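Chorismate mutase (Paraburkholderia phymatum, PDB 5TS9) probably catalyses the rearrangement of chorismate to prephenate, the single step of prephenate biosynthesis from chorismate, as an all-helical type II chorismate mutase. Local coordinates at residues S153-V156 against L157-A160; V16-V19 against R20-A23; L88-N91 against W92-Q95. All blocks are in the same frame, centred on the assembly; numbering follows the deposited sequence. Where two conformers were deposited one is given.

Interaction 1 (S153-V156 against L157-A160); sequences SLDV and LHRA
Asp155 meets His158 in a local N-cap contact, where the short loop after helix 137-151 runs into helix 156-165. A single carboxylate oxygen, Asp155 OD1, accepts the backbone His158 N at 3.0 Å, almost in line with its own C-O bond. From its syn side the same oxygen also takes His158 ND1, at 2.7 Å, and this donor lies 31° out of the carboxylate plane. The oxygen nevertheless sits close to the plane of the imidazole. Asp155 can reach forward in this way because its CG stands between the backbone N and the carbonyl carbon (chi1 60°). At its other nitrogen the ring is bonded to Asp30 of helix 16-39, and with both nitrogens held by carboxylates its rotation is fixed.

One residue, Leu154, separates the cap from a Schellman motif at Ser153, which ends helix 137-151 with positive phi. Regular helical bonding then begins with Arg159 N on Asp155 O at 2.9 Å. Beside the cap, Leu154 CB lies against His158 CB at 4.0 Å, with Asn27 and Ala149 packed around the leucine. Arg159 folds back at its third torsion (95°), and NH2 is bonded to Asn91 of the second subunit. Its NH1 donates to a water 2.8 Å away that in turn donates to Leu154 O.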
loop_
_atom_site.group_PDB
_atom_site.type_symbol
_atom_site.label_atom_id
_atom_site.label_comp_id
_atom_site.label_asym_id
_atom_site.label_seq_id
_atom_site.Cartn_x
_atom_site.Cartn_y
_atom_site.Cartn_z
ATOM N N SER A 153 17.197 9.919 5.262
ATOM C CA SER A 153 17.717 8.550 5.303
ATOM C C SER A 153 16.602 7.505 5.460
ATOM O O SER A 153 16.736 6.538 6.213
ATOM C CB SER A 153 18.770 8.399 6.406
ATOM O OG SER A 153 19.987 9.031 6.033
ATOM N N LEU A 154 15.499 7.682 4.728
ATOM C CA LEU A 154 14.445 6.666 4.706
ATOM C C LEU A 154 14.944 5.390 4.044
ATOM O O LEU A 154 15.636 5.439 3.021
ATOM C CB LEU A 154 13.214 7.166 3.944
ATOM C CG LEU A 154 12.541 8.460 4.381
ATOM C CD1 LEU A 154 11.339 8.788 3.459
ATOM C CD2 LEU A 154 12.111 8.358 5.815
ATOM N N ASP A 155 14.543 4.237 4.585
ATOM C CA ASP A 155 14.971 2.971 4.001
ATOM C C ASP A 155 14.072 2.638 2.809
ATOM O O ASP A 155 13.229 3.439 2.392
ATOM C CB ASP A 155 15.020 1.861 5.058
ATOM C CG ASP A 155 13.680 1.592 5.720
ATOM O OD1 ASP A 155 12.633 2.048 5.221
ATOM O OD2 ASP A 155 13.669 0.895 6.761
ATOM N N VAL A 156 14.264 1.446 2.238
ATOM C CA VAL A 156 13.545 1.062 1.027
ATOM C C VAL A 156 12.051 0.941 1.296
ATOM O O VAL A 156 11.228 1.368 0.475
ATOM C CB VAL A 156 14.122 -0.248 0.451
ATOM C CG1 VAL A 156 13.211 -0.819 -0.588
ATOM C CG2 VAL A 156 15.502 0.003 -0.141
ATOM N N LEU A 157 11.679 0.341 2.435
ATOM C CA LEU A 157 10.268 0.214 2.797
ATOM C C LEU A 157 9.589 1.576 2.876
ATOM O O LEU A 157 8.486 1.770 2.347
ATOM C CB LEU A 157 10.125 -0.505 4.144
ATOM C CG LEU A 157 8.741 -0.454 4.818
ATOM C CD1 LEU A 157 7.646 -1.144 3.969
ATOM C CD2 LEU A 157 8.759 -1.080 6.244
ATOM N N HIS A 158 10.216 2.518 3.579
ATOM C CA HIS A 158 9.589 3.823 3.771
ATOM C C HIS A 158 9.568 4.636 2.481
ATOM O O HIS A 158 8.611 5.381 2.243
ATOM C CB HIS A 158 10.300 4.583 4.875
ATOM C CG HIS A 158 10.003 4.058 6.243
ATOM N ND1 HIS A 158 10.619 2.935 6.763
ATOM C CD2 HIS A 158 9.136 4.488 7.192
ATOM C CE1 HIS A 158 10.154 2.707 7.981
ATOM N NE2 HIS A 158 9.253 3.634 8.265
ATOM N N ARG A 159 10.589 4.503 1.634
ATOM C CA ARG A 159 10.529 5.200 0.349
ATOM C C ARG A 159 9.430 4.619 -0.531
ATOM O O ARG A 159 8.688 5.365 -1.193
ATOM C CB ARG A 159 11.884 5.140 -0.359
ATOM C CG ARG A 159 11.948 6.014 -1.625
ATOM C CD ARG A 159 13.346 5.990 -2.273
ATOM N NE ARG A 159 13.400 4.983 -3.326
ATOM C CZ ARG A 159 14.052 3.826 -3.232
ATOM N NH1 ARG A 159 14.730 3.530 -2.132
ATOM N NH2 ARG A 159 14.036 2.967 -4.246
ATOM N N ALA A 160 9.304 3.289 -0.548
ATOM C CA ALA A 160 8.227 2.659 -1.311
ATOM C C ALA A 160 6.871 3.181 -0.863
ATOM O O ALA A 160 6.015 3.512 -1.694
ATOM C CB ALA A 160 8.291 1.139 -1.166
HETATM O O HOH W 1 15.593 4.904 0.098
#

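Interaction 2 (V16-V19 against R20-A23); sequences VPLV and RSMA
Leu18 and Met22, one turn apart near the start of helix 16-39, show how a buried helix face combines backbone bonding with side-chain packing. The hydrogen bonds come first: Met22 N donates to Leu18 O at 3.1 Å, in the carbonyl plane. The same carbonyl also accepts Ser21 OG, tilted out of that plane. With OG between the backbone N and the carbonyl carbon (chi1 56°), the hydroxyl folds back on its own helix. Because Ser21 was modelled in two conformers, the very short length of this bond is doubtful. Arg20 N on Val16 O at 2.8 Å repeats the pattern.

Among the apolar contacts, Leu18 CD1 meets the methyl end of Met22, CE, at 3.9 Å as the two chains cross. Met22 also reaches Ile73 and Gln77 of helix 67-95, part of the helical packing of this type II chorismate mutase.

The charged group is Arg20, whose guanidinium presents one face to the Val16 CG1 methyl, while NH2 is bonded to Gln151. Thus the carbonyls of Val16 to Val19 are each met by an N-H four residues on, while Leu18, Val19 and Met22 pack on helices 106-128, 137-151 and 67-95 and on Val166 and Ile169.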
loop_
_atom_site.group_PDB
_atom_site.type_symbol
_atom_site.label_atom_id
_atom_site.label_comp_id
_atom_site.label_asym_id
_atom_site.label_seq_id
_atom_site.Cartn_x
_atom_site.Cartn_y
_atom_site.Cartn_z
ATOM N N VAL A 16 8.919 19.640 -2.621
ATOM C CA VAL A 16 9.658 19.052 -1.500
ATOM C C VAL A 16 8.972 19.308 -0.160
ATOM O O VAL A 16 8.876 18.369 0.642
ATOM C CB VAL A 16 11.112 19.536 -1.469
ATOM C CG1 VAL A 16 11.718 19.259 -0.106
ATOM C CG2 VAL A 16 11.905 18.830 -2.549
ATOM N N PRO A 17 8.513 20.531 0.159
ATOM C CA PRO A 17 7.796 20.706 1.436
ATOM C C PRO A 17 6.533 19.855 1.553
ATOM O O PRO A 17 6.243 19.329 2.637
ATOM C CB PRO A 17 7.487 22.215 1.460
ATOM C CG PRO A 17 8.534 22.829 0.591
ATOM C CD PRO A 17 8.736 21.826 -0.516
ATOM N N LEU A 18 5.777 19.687 0.469
ATOM C CA LEU A 18 4.621 18.797 0.512
ATOM C C LEU A 18 5.045 17.355 0.781
ATOM O O LEU A 18 4.488 16.683 1.662
ATOM C CB LEU A 18 3.839 18.899 -0.802
ATOM C CG LEU A 18 2.679 17.911 -1.028
ATOM C CD1 LEU A 18 1.710 17.974 0.119
ATOM C CD2 LEU A 18 1.977 18.247 -2.341
ATOM N N VAL A 19 6.046 16.863 0.038
ATOM C CA VAL A 19 6.499 15.477 0.189
ATOM C C VAL A 19 7.110 15.272 1.565
ATOM O O VAL A 19 6.974 14.207 2.170
ATOM C CB VAL A 19 7.487 15.124 -0.947
ATOM C CG1 VAL A 19 8.162 13.760 -0.721
ATOM C CG2 VAL A 19 6.758 15.120 -2.279
ATOM N N ARG A 20 7.776 16.300 2.091
ATOM C CA ARG A 20 8.313 16.224 3.444
ATOM C C ARG A 20 7.194 16.038 4.471
ATOM O O ARG A 20 7.314 15.217 5.381
ATOM C CB ARG A 20 9.124 17.493 3.719
ATOM C CG ARG A 20 10.061 17.419 4.892
ATOM C CD ARG A 20 10.865 18.720 4.949
ATOM N NE ARG A 20 11.964 18.775 3.978
ATOM C CZ ARG A 20 12.339 19.880 3.337
ATOM N NH1 ARG A 20 11.686 21.020 3.528
ATOM N NH2 ARG A 20 13.362 19.850 2.495
ATOM N N SER A 21 6.086 16.776 4.332
ATOM C CA SER A 21 5.000 16.642 5.295
ATOM C C SER A 21 4.386 15.245 5.237
ATOM O O SER A 21 4.092 14.643 6.279
ATOM C CB SER A 21 3.945 17.724 5.052
ATOM O OG SER A 21 3.461 17.696 3.719
ATOM N N MET A 22 4.205 14.699 4.030
ATOM C CA MET A 22 3.714 13.325 3.913
ATOM C C MET A 22 4.709 12.341 4.507
ATOM O O MET A 22 4.307 11.362 5.152
ATOM C CB MET A 22 3.443 12.981 2.447
ATOM C CG MET A 22 2.295 13.770 1.829
ATOM S SD MET A 22 1.998 13.252 0.100
ATOM C CE MET A 22 0.539 14.248 -0.289
ATOM N N ALA A 23 6.019 12.594 4.321
ATOM C CA ALA A 23 7.021 11.729 4.940
ATOM C C ALA A 23 6.952 11.784 6.465
ATOM O O ALA A 23 7.093 10.750 7.127
ATOM C CB ALA A 23 8.423 12.083 4.446
#

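Interaction 3 (L88-N91 against W92-Q95); sequences LLNN and WRRQ
Trp92 lies beside Leu88 and points the same way, a CH-pi contact one turn apart at the C-terminal end of helix 67-95. Leu88 CB stands over the six-membered ring, 4.1 Å from its centroid and only 17° off the normal. The same face of the indole meets the leucine's carbonyl: Leu88 O is 3.1 Å from Trp92 CG, displaced toward the rim, while it also accepts Trp92 N. Leu89 comes in obliquely, with CD2 4.0 Å from Trp92 CE3. Ala33 and Leu34 of helix 16-39, together with the loop residues Ala98 and Pro99, add to the tryptophan's surroundings, so that it packs the end of helix 67-95 against helix 16-39 and the loop that follows.

On the side facing the second subunit, two asparagines each hold an arginine three residues on. Asn90 OD1 receives Arg93 NH1 at 2.8 Å. The oxygen lies near the guanidinium's edge, while the amide and guanidinium planes stand 77° apart. The donor itself is tilted from the amide plane. The amide nitrogen of Asn90 turns outward to Asp163 of the second subunit. Between subunits, that aspartate is also the salt-bridge partner of Arg94, whose chain bends at its third torsion (-81°) to bring the guanidinium back over the helix.

Folded this way, Arg94 sets one face over Asn90 O. Its NH2 bonds at the edge to Asn91 OD1 at 2.8 Å, this time within the carbonyl plane, and Arg94 NE donates to a water 2.9 Å away.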
loop_
_atom_site.group_PDB
_atom_site.type_symbol
_atom_site.label_atom_id
_atom_site.label_comp_id
_atom_site.label_asym_id
_atom_site.label_seq_id
_atom_site.Cartn_x
_atom_site.Cartn_y
_atom_site.Cartn_z
ATOM N N LEU A 88 6.288 -3.842 8.908
ATOM C CA LEU A 88 7.041 -3.835 10.162
ATOM C C LEU A 88 6.569 -4.950 11.078
ATOM O O LEU A 88 7.382 -5.674 11.659
ATOM C CB LEU A 88 6.892 -2.486 10.864
ATOM C CG LEU A 88 7.560 -1.260 10.246
ATOM C CD1 LEU A 88 7.246 -0.068 11.122
ATOM C CD2 LEU A 88 9.086 -1.476 10.189
ATOM N N LEU A 89 5.248 -5.077 11.255
ATOM C CA LEU A 89 4.732 -6.087 12.174
ATOM C C LEU A 89 5.146 -7.477 11.739
ATOM O O LEU A 89 5.515 -8.311 12.572
ATOM C CB LEU A 89 3.215 -5.988 12.261
ATOM C CG LEU A 89 2.742 -4.819 13.106
ATOM C CD1 LEU A 89 1.287 -4.614 12.851
ATOM C CD2 LEU A 89 3.037 -5.068 14.624
ATOM N N ASN A 90 5.102 -7.754 10.430
ATOM C CA ASN A 90 5.502 -9.092 10.009
ATOM C C ASN A 90 7.009 -9.260 10.058
ATOM O O ASN A 90 7.484 -10.374 10.304
ATOM C CB ASN A 90 4.963 -9.416 8.611
ATOM C CG ASN A 90 3.643 -10.192 8.663
ATOM O OD1 ASN A 90 3.115 -10.454 9.747
ATOM N ND2 ASN A 90 3.111 -10.576 7.489
ATOM N N ASN A 91 7.774 -8.186 9.825
ATOM C CA ASN A 91 9.216 -8.260 10.046
ATOM C C ASN A 91 9.507 -8.649 11.487
ATOM O O ASN A 91 10.333 -9.526 11.748
ATOM C CB ASN A 91 9.896 -6.924 9.725
ATOM C CG ASN A 91 9.988 -6.668 8.241
ATOM O OD1 ASN A 91 9.667 -7.545 7.456
ATOM N ND2 ASN A 91 10.426 -5.469 7.853
ATOM N N TRP A 92 8.831 -8.003 12.429
ATOM C CA TRP A 92 9.042 -8.309 13.848
ATOM C C TRP A 92 8.539 -9.700 14.189
ATOM O O TRP A 92 9.179 -10.427 14.962
ATOM C CB TRP A 92 8.336 -7.262 14.705
ATOM C CG TRP A 92 8.847 -5.895 14.437
ATOM C CD1 TRP A 92 10.065 -5.566 13.888
ATOM C CD2 TRP A 92 8.166 -4.662 14.687
ATOM N NE1 TRP A 92 10.176 -4.186 13.784
ATOM C CE2 TRP A 92 9.022 -3.615 14.268
ATOM C CE3 TRP A 92 6.914 -4.341 15.218
ATOM C CZ2 TRP A 92 8.663 -2.259 14.370
ATOM C CZ3 TRP A 92 6.555 -2.999 15.326
ATOM C CH2 TRP A 92 7.430 -1.973 14.897
ATOM N N ARG A 93 7.397 -10.094 13.622
ATOM C CA ARG A 93 6.887 -11.447 13.861
ATOM C C ARG A 93 7.901 -12.505 13.433
ATOM O O ARG A 93 8.069 -13.519 14.118
ATOM C CB ARG A 93 5.550 -11.659 13.133
ATOM C CG ARG A 93 4.345 -10.988 13.789
ATOM C CD ARG A 93 3.042 -11.456 13.168
ATOM N NE ARG A 93 1.894 -10.741 13.717
ATOM C CZ ARG A 93 1.265 -9.745 13.109
ATOM N NH1 ARG A 93 1.649 -9.345 11.898
ATOM N NH2 ARG A 93 0.236 -9.158 13.710
ATOM N N ARG A 94 8.606 -12.279 12.314
ATOM C CA ARG A 94 9.567 -13.274 11.835
ATOM C C ARG A 94 10.813 -13.335 12.717
ATOM O O ARG A 94 11.483 -14.373 12.770
ATOM C CB ARG A 94 9.968 -12.976 10.382
ATOM C CG ARG A 94 8.889 -13.323 9.337
ATOM C CD ARG A 94 9.347 -13.054 7.873
ATOM N NE ARG A 94 9.226 -11.642 7.509
ATOM C CZ ARG A 94 8.139 -11.073 6.992
ATOM N NH1 ARG A 94 7.041 -11.791 6.730
ATOM N NH2 ARG A 94 8.156 -9.773 6.703
ATOM N N GLN A 95 11.158 -12.242 13.393
ATOM C CA GLN A 95 12.319 -12.248 14.287
ATOM C C GLN A 95 11.961 -12.628 15.715
ATOM O O GLN A 95 12.838 -13.085 16.462
ATOM C CB GLN A 95 13.001 -10.870 14.283
ATOM C CG GLN A 95 13.657 -10.511 12.955
ATOM C CD GLN A 95 13.725 -9.003 12.701
ATOM O OE1 GLN A 95 13.613 -8.197 13.627
ATOM N NE2 GLN A 95 13.902 -8.620 11.434
HETATM O O HOH W 2 11.763 -10.150 7.692
#

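Along the chain the order is interaction 2, interaction 3, interaction 1: on helix 16-39, on helix 67-95 and at the loop-to-helix start of helix 156-165. Interactions 2 and 3 lie on opposite sides of the chain's centre, their own centres about 27 Å apart. Interaction 1 sits between them, its centre about 14 Å from that of interaction 2 and about 17 Å from that of interaction 3, which it touches where Leu157 CD2 packs on Leu88 CD2 at 4.0 Å. Residues 16-23 form a largely buried contact that the second copy does not touch, whereas Arg159 of one subunit is hydrogen-bonded to Asn91 of the other, bringing interaction 1 of one copy onto interaction 3 of its partner.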